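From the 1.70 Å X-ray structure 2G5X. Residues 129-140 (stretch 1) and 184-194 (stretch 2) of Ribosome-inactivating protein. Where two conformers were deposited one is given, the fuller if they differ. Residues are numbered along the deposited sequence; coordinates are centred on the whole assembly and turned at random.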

ATOM      1  N   SER A 129      12.561  -1.322  11.490  1.00 12.28           N
ATOM      2  CA  SER A 129      12.301  -0.007  10.911  1.00 13.42           C
ATOM      3  C   SER A 129      11.983  -0.021   9.419  1.00 12.97           C
ATOM      4  O   SER A 129      12.285  -0.987   8.713  1.00 11.62           O
ATOM      5  CB  SER A 129      13.508   0.901  11.136  1.00 15.71           C
ATOM      6  OG  SER A 129      14.635   0.404  10.432  1.00 17.77           O
ATOM      7  N   ARG A 130      11.375   1.067   8.949  1.00 12.11           N
ATOM      8  CA  ARG A 130      11.035   1.223   7.536  1.00 13.58           C
ATOM      9  C   ARG A 130      12.321   1.137   6.729  1.00 14.11           C
ATOM     10  O   ARG A 130      12.352   0.566   5.641  1.00 14.50           O
ATOM     11  CB  ARG A 130      10.405   2.597   7.271  1.00 14.38           C
ATOM     12  CG  ARG A 130       9.016   2.810   7.837  1.00 16.04           C
ATOM     13  CD  ARG A 130       8.649   4.297   7.847  1.00 15.75           C
ATOM     14  NE  ARG A 130       8.496   4.877   6.512  1.00 14.47           N
ATOM     15  CZ  ARG A 130       8.357   6.179   6.277  1.00 14.12           C
ATOM     16  NH1 ARG A 130       8.357   7.040   7.287  1.00 15.36           N
ATOM     17  NH2 ARG A 130       8.216   6.628   5.035  1.00 12.49           N
ATOM     18  N   GLU A 131      13.383   1.720   7.279  1.00 14.05           N
ATOM     19  CA  GLU A 131      14.678   1.748   6.613  1.00 13.69           C
ATOM     20  C   GLU A 131      15.338   0.396   6.365  1.00 13.41           C
ATOM     21  O   GLU A 131      15.932   0.193   5.305  1.00 12.16           O
ATOM     22  CB  GLU A 131      15.651   2.647   7.383  1.00 15.01           C
ATOM     23  CG  GLU A 131      15.347   4.134   7.270  1.00 16.02           C
ATOM     24  CD  GLU A 131      14.442   4.641   8.377  1.00 17.78           C
ATOM     25  OE1 GLU A 131      13.677   3.835   8.947  1.00 17.09           O
ATOM     26  OE2 GLU A 131      14.493   5.856   8.667  1.00 18.85           O
ATOM     27  N   LYS A 132      15.242  -0.531   7.315  1.00 12.26           N
ATOM     28  CA  LYS A 132      15.892  -1.819   7.108  1.00 13.31           C
ATOM     29  C   LYS A 132      14.998  -3.029   6.879  1.00 12.61           C
ATOM     30  O   LYS A 132      15.488  -4.152   6.791  1.00 11.13           O
ATOM     31  CB  LYS A 132      16.887  -2.102   8.241  1.00 16.07           C
ATOM     32  CG  LYS A 132      16.309  -2.326   9.619  1.00 19.59           C
ATOM     33  CD  LYS A 132      17.455  -2.341  10.630  1.00 21.25           C
ATOM     34  CE  LYS A 132      17.031  -2.863  11.989  1.00 16.33           C
ATOM     35  NZ  LYS A 132      16.621  -4.289  11.929  1.00 20.35           N
ATOM     36  N   LEU A 133      13.694  -2.805   6.771  1.00  9.85           N
ATOM     37  CA  LEU A 133      12.763  -3.899   6.509  1.00 10.67           C
ATOM     38  C   LEU A 133      13.089  -4.510   5.141  1.00  9.11           C
ATOM     39  O   LEU A 133      13.230  -3.787   4.152  1.00  9.89           O
ATOM     40  CB  LEU A 133      11.325  -3.375   6.506  1.00 10.28           C
ATOM     41  CG  LEU A 133      10.226  -4.324   6.016  1.00 10.23           C
ATOM     42  CD1 LEU A 133      10.136  -5.543   6.917  1.00 11.34           C
ATOM     43  CD2 LEU A 133       8.903  -3.577   5.990  1.00  9.97           C
ATOM     44  N   SER A 134      13.219  -5.834   5.089  1.00  8.48           N
ATOM     45  CA  SER A 134      13.520  -6.518   3.834  1.00  9.10           C
ATOM     46  C   SER A 134      12.314  -6.459   2.894  1.00  8.36           C
ATOM     47  O   SER A 134      11.234  -6.941   3.231  1.00  8.14           O
ATOM     48  CB  SER A 134      13.896  -7.976   4.112  0.50  9.28           C
ATOM     49  OG  SER A 134      15.242  -8.091   4.528  0.50  9.16           O
ATOM     50  N   LEU A 135      12.516  -5.872   1.714  1.00  8.44           N
ATOM     51  CA  LEU A 135      11.460  -5.721   0.714  1.00  7.53           C
ATOM     52  C   LEU A 135      11.721  -6.583  -0.521  1.00  7.35           C
ATOM     53  O   LEU A 135      12.864  -6.930  -0.813  1.00  7.56           O
ATOM     54  CB  LEU A 135      11.368  -4.258   0.275  1.00  7.27           C
ATOM     55  CG  LEU A 135      11.316  -3.189   1.371  1.00  6.05           C
ATOM     56  CD1 LEU A 135      11.351  -1.809   0.727  1.00  8.63           C
ATOM     57  CD2 LEU A 135      10.069  -3.369   2.221  1.00  7.56           C
ATOM     58  N   GLY A 136      10.656  -6.914  -1.247  1.00  6.58           N
ATOM     59  CA  GLY A 136      10.796  -7.717  -2.450  1.00  5.61           C
ATOM     60  C   GLY A 136       9.740  -8.800  -2.570  1.00  6.67           C
ATOM     61  O   GLY A 136       9.003  -9.063  -1.622  1.00  6.41           O
ATOM     62  N   VAL A 137       9.664  -9.428  -3.739  1.00  5.87           N
ATOM     63  CA  VAL A 137       8.687 -10.485  -3.980  1.00  7.00           C
ATOM     64  C   VAL A 137       8.727 -11.633  -2.966  1.00  7.00           C
ATOM     65  O   VAL A 137       7.695 -11.995  -2.398  1.00  7.70           O
ATOM     66  CB  VAL A 137       8.845 -11.054  -5.413  1.00  6.97           C
ATOM     67  CG1 VAL A 137       7.971 -12.294  -5.596  1.00  8.21           C
ATOM     68  CG2 VAL A 137       8.454  -9.982  -6.427  1.00  7.61           C
ATOM     69  N   SER A 138       9.904 -12.206  -2.734  1.00  6.81           N
ATOM     70  CA  SER A 138      10.018 -13.310  -1.787  1.00  7.02           C
ATOM     71  C   SER A 138       9.641 -12.880  -0.372  1.00  7.25           C
ATOM     72  O   SER A 138       8.966 -13.614   0.347  1.00  6.96           O
ATOM     73  CB  SER A 138      11.439 -13.874  -1.796  1.00  9.94           C
ATOM     74  OG  SER A 138      11.780 -14.327  -3.094  1.00 15.51           O
ATOM     75  N   SER A 139      10.074 -11.683   0.014  1.00  6.81           N
ATOM     76  CA  SER A 139       9.776 -11.153   1.341  1.00  6.52           C
ATOM     77  C   SER A 139       8.268 -11.025   1.536  1.00  6.29           C
ATOM     78  O   SER A 139       7.727 -11.401   2.581  1.00  7.89           O
ATOM     79  CB  SER A 139      10.439  -9.785   1.523  1.00  8.95           C
ATOM     80  OG  SER A 139      11.845  -9.871   1.359  1.00 14.27           O
ATOM     81  N   LEU A 140       7.588 -10.488   0.528  1.00  5.77           N
ATOM     82  CA  LEU A 140       6.145 -10.318   0.607  1.00  6.16           C
ATOM     83  C   LEU A 140       5.418 -11.665   0.629  1.00  6.24           C
ATOM     84  O   LEU A 140       4.438 -11.833   1.360  1.00  6.25           O
ATOM     85  CB  LEU A 140       5.650  -9.458  -0.564  1.00  6.67           C
ATOM     86  CG  LEU A 140       4.146  -9.181  -0.606  1.00  5.01           C
ATOM     87  CD1 LEU A 140       3.673  -8.617   0.732  1.00  6.20           C
ATOM     88  CD2 LEU A 140       3.846  -8.209  -1.744  1.00  6.85           C
ATOM     89  N   ARG A 184      15.605  -4.022  -8.037  1.00  8.30           N
ATOM     90  CA  ARG A 184      16.198  -4.711  -6.894  1.00  8.50           C
ATOM     91  C   ARG A 184      15.291  -5.653  -6.108  1.00  8.17           C
ATOM     92  O   ARG A 184      15.776  -6.397  -5.250  1.00  7.83           O
ATOM     93  CB  ARG A 184      16.759  -3.668  -5.921  1.00 11.27           C
ATOM     94  CG  ARG A 184      17.664  -2.623  -6.561  1.00 14.63           C
ATOM     95  CD  ARG A 184      17.830  -1.409  -5.656  1.00 19.97           C
ATOM     96  NE  ARG A 184      18.454  -1.736  -4.375  1.00 23.90           N
ATOM     97  CZ  ARG A 184      18.590  -0.872  -3.372  1.00 25.94           C
ATOM     98  NH1 ARG A 184      18.144   0.370  -3.503  1.00 27.87           N
ATOM     99  NH2 ARG A 184      19.169  -1.246  -2.241  1.00 26.55           N
ATOM    100  N   GLY A 185      13.991  -5.635  -6.382  1.00  6.97           N
ATOM    101  CA  GLY A 185      13.094  -6.474  -5.605  1.00  8.20           C
ATOM    102  C   GLY A 185      12.261  -7.528  -6.302  1.00  8.65           C
ATOM    103  O   GLY A 185      11.329  -8.063  -5.701  1.00  9.89           O
ATOM    104  N   MET A 186      12.582  -7.838  -7.553  1.00  8.10           N
ATOM    105  CA  MET A 186      11.834  -8.849  -8.289  1.00  8.35           C
ATOM    106  C   MET A 186      12.384 -10.248  -8.018  1.00  9.28           C
ATOM    107  O   MET A 186      11.624 -11.183  -7.758  1.00  9.55           O
ATOM    108  CB  MET A 186      11.875  -8.558  -9.795  1.00  9.19           C
ATOM    109  CG  MET A 186      10.979  -7.408 -10.254  1.00  9.22           C
ATOM    110  SD  MET A 186       9.197  -7.683  -9.980  1.00  8.58           S
ATOM    111  CE  MET A 186       8.923  -6.649  -8.549  1.00  8.93           C
ATOM    112  N   TYR A 187      13.708 -10.384  -8.070  1.00  8.64           N
ATOM    113  CA  TYR A 187      14.357 -11.673  -7.837  1.00  9.39           C
ATOM    114  C   TYR A 187      15.159 -11.702  -6.545  1.00  8.75           C
ATOM    115  O   TYR A 187      15.691 -12.746  -6.157  1.00 11.02           O
ATOM    116  CB  TYR A 187      15.296 -12.014  -8.995  1.00  8.86           C
ATOM    117  CG  TYR A 187      14.614 -12.085 -10.337  1.00  8.01           C
ATOM    118  CD1 TYR A 187      14.401 -10.936 -11.092  1.00 10.11           C
ATOM    119  CD2 TYR A 187      14.172 -13.304 -10.850  1.00 12.02           C
ATOM    120  CE1 TYR A 187      13.766 -10.997 -12.333  1.00 10.53           C
ATOM    121  CE2 TYR A 187      13.536 -13.375 -12.085  1.00 11.03           C
ATOM    122  CZ  TYR A 187      13.338 -12.217 -12.818  1.00 11.50           C
ATOM    123  OH  TYR A 187      12.715 -12.283 -14.044  1.00 14.32           O
ATOM    124  N   SER A 188      15.247 -10.557  -5.881  1.00  9.68           N
ATOM    125  CA  SER A 188      16.013 -10.462  -4.646  1.00  9.20           C
ATOM    126  C   SER A 188      15.270  -9.617  -3.626  1.00  9.02           C
ATOM    127  O   SER A 188      14.101  -9.283  -3.811  1.00  8.54           O
ATOM    128  CB  SER A 188      17.371  -9.819  -4.933  0.50 11.14           C
ATOM    129  OG  SER A 188      18.289 -10.059  -3.881  0.50 12.31           O
ATOM    130  N   SER A 189      15.962  -9.282  -2.541  1.00  9.17           N
ATOM    131  CA  SER A 189      15.390  -8.446  -1.496  1.00  8.98           C
ATOM    132  C   SER A 189      16.314  -7.252  -1.291  1.00  8.56           C
ATOM    133  O   SER A 189      17.507  -7.326  -1.587  1.00  9.37           O
ATOM    134  CB  SER A 189      15.267  -9.228  -0.189  0.50  9.08           C
ATOM    135  OG  SER A 189      16.543  -9.532   0.335  0.50  8.98           O
ATOM    136  N   PHE A 190      15.761  -6.148  -0.802  1.00  8.86           N
ATOM    137  CA  PHE A 190      16.559  -4.956  -0.549  1.00  7.79           C
ATOM    138  C   PHE A 190      15.924  -4.121   0.557  1.00  8.16           C
ATOM    139  O   PHE A 190      14.761  -4.325   0.912  1.00  7.53           O
ATOM    140  CB  PHE A 190      16.711  -4.105  -1.823  1.00  8.21           C
ATOM    141  CG  PHE A 190      15.462  -3.356  -2.219  1.00  9.02           C
ATOM    142  CD1 PHE A 190      14.388  -4.017  -2.809  1.00 10.44           C
ATOM    143  CD2 PHE A 190      15.364  -1.984  -1.997  1.00 10.37           C
ATOM    144  CE1 PHE A 190      13.234  -3.320  -3.171  1.00 10.25           C
ATOM    145  CE2 PHE A 190      14.218  -1.278  -2.354  1.00 11.26           C
ATOM    146  CZ  PHE A 190      13.149  -1.948  -2.943  1.00 11.38           C
ATOM    147  N   GLU A 191      16.706  -3.192   1.100  1.00  9.50           N
ATOM    148  CA  GLU A 191      16.254  -2.299   2.163  1.00  9.86           C
ATOM    149  C   GLU A 191      16.135  -0.881   1.594  1.00 10.76           C
ATOM    150  O   GLU A 191      17.009  -0.432   0.851  1.00 12.13           O
ATOM    151  CB  GLU A 191      17.260  -2.328   3.321  1.00 10.75           C
ATOM    152  CG  GLU A 191      17.437  -3.711   3.938  1.00 15.12           C
ATOM    153  CD  GLU A 191      18.536  -3.764   4.986  1.00 16.77           C
ATOM    154  OE1 GLU A 191      18.695  -4.829   5.617  1.00 17.94           O
ATOM    155  OE2 GLU A 191      19.240  -2.750   5.176  1.00 19.28           O
ATOM    156  N   ALA A 192      15.056  -0.183   1.940  1.00 10.56           N
ATOM    157  CA  ALA A 192      14.822   1.169   1.434  1.00 10.81           C
ATOM    158  C   ALA A 192      15.915   2.181   1.787  1.00 10.51           C
ATOM    159  O   ALA A 192      16.369   2.933   0.927  1.00 10.83           O
ATOM    160  CB  ALA A 192      13.465   1.683   1.922  1.00 11.16           C
ATOM    161  N   GLY A 193      16.326   2.208   3.049  1.00 10.85           N
ATOM    162  CA  GLY A 193      17.358   3.150   3.454  1.00 10.98           C
ATOM    163  C   GLY A 193      16.811   4.495   3.900  1.00 11.77           C
ATOM    164  O   GLY A 193      15.636   4.806   3.683  1.00 12.02           O
ATOM    165  N   ALA A 194      17.678   5.305   4.501  1.00 10.05           N
ATOM    166  CA  ALA A 194      17.300   6.614   5.021  1.00 11.55           C
ATOM    167  C   ALA A 194      16.877   7.673   4.001  1.00  9.93           C
ATOM    168  O   ALA A 194      15.931   8.419   4.255  1.00  8.78           O
ATOM    169  CB  ALA A 194      18.431   7.163   5.891  1.00  9.95           C
TER
HETATM  170  O   HOH W   1      12.900  -1.119   3.671  1.00  8.62           O
HETATM  171  O   HOH W   2      19.106   0.107   5.080  1.00 30.04           O
HETATM  172  O   HOH W   3      17.487  -7.093   4.779  1.00 27.02           O
HETATM  173  O   HOH W   4      12.308 -11.526  -4.183  1.00 13.52           O
HETATM  174  O   HOH W   5      12.198 -10.338  -1.355  1.00 12.20           O

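All four direct hydrogen bonds across the contact run between backbone atoms. L135 and F190 form a single antiparallel bridge and satisfy each other twice: L135 N donates to F190 O at 2.8 Å, and F190 N donates to L135 O at 3.0 Å. L135 O also receives a CA-H...O contact from S189 CA at 3.0 Å. Beside the bridge, L135 CB lies over one face of the F190 ring, 4.0 Å from F190 CE1.

Two further backbone bonds extend the contact. V137 N, at the start of a helix, donates to G185 O at 2.9 Å. G193 N donates to E131 O at 3.1 Å. A192 N is 3.5 Å from E131 O, but the angle is poor. It donates instead to water 1, which in turn donates to R130 O and L133 O. One water thus serves three backbone groups.

The next two helical amides, S138 N and S139 N, donate to waters 4 and 5. Both waters donate to S188 O, so this carbonyl is tied to the two helical amides through solvent. E191 OE2 and E131 O share water 2, while water 3 links E191 OE1 to S134 OG.

G136 has no side chain. An ideal CB on G136 would lie 2.5 Å from S188 O, a clash, and the backbone angles of G136 by themselves call for glycine.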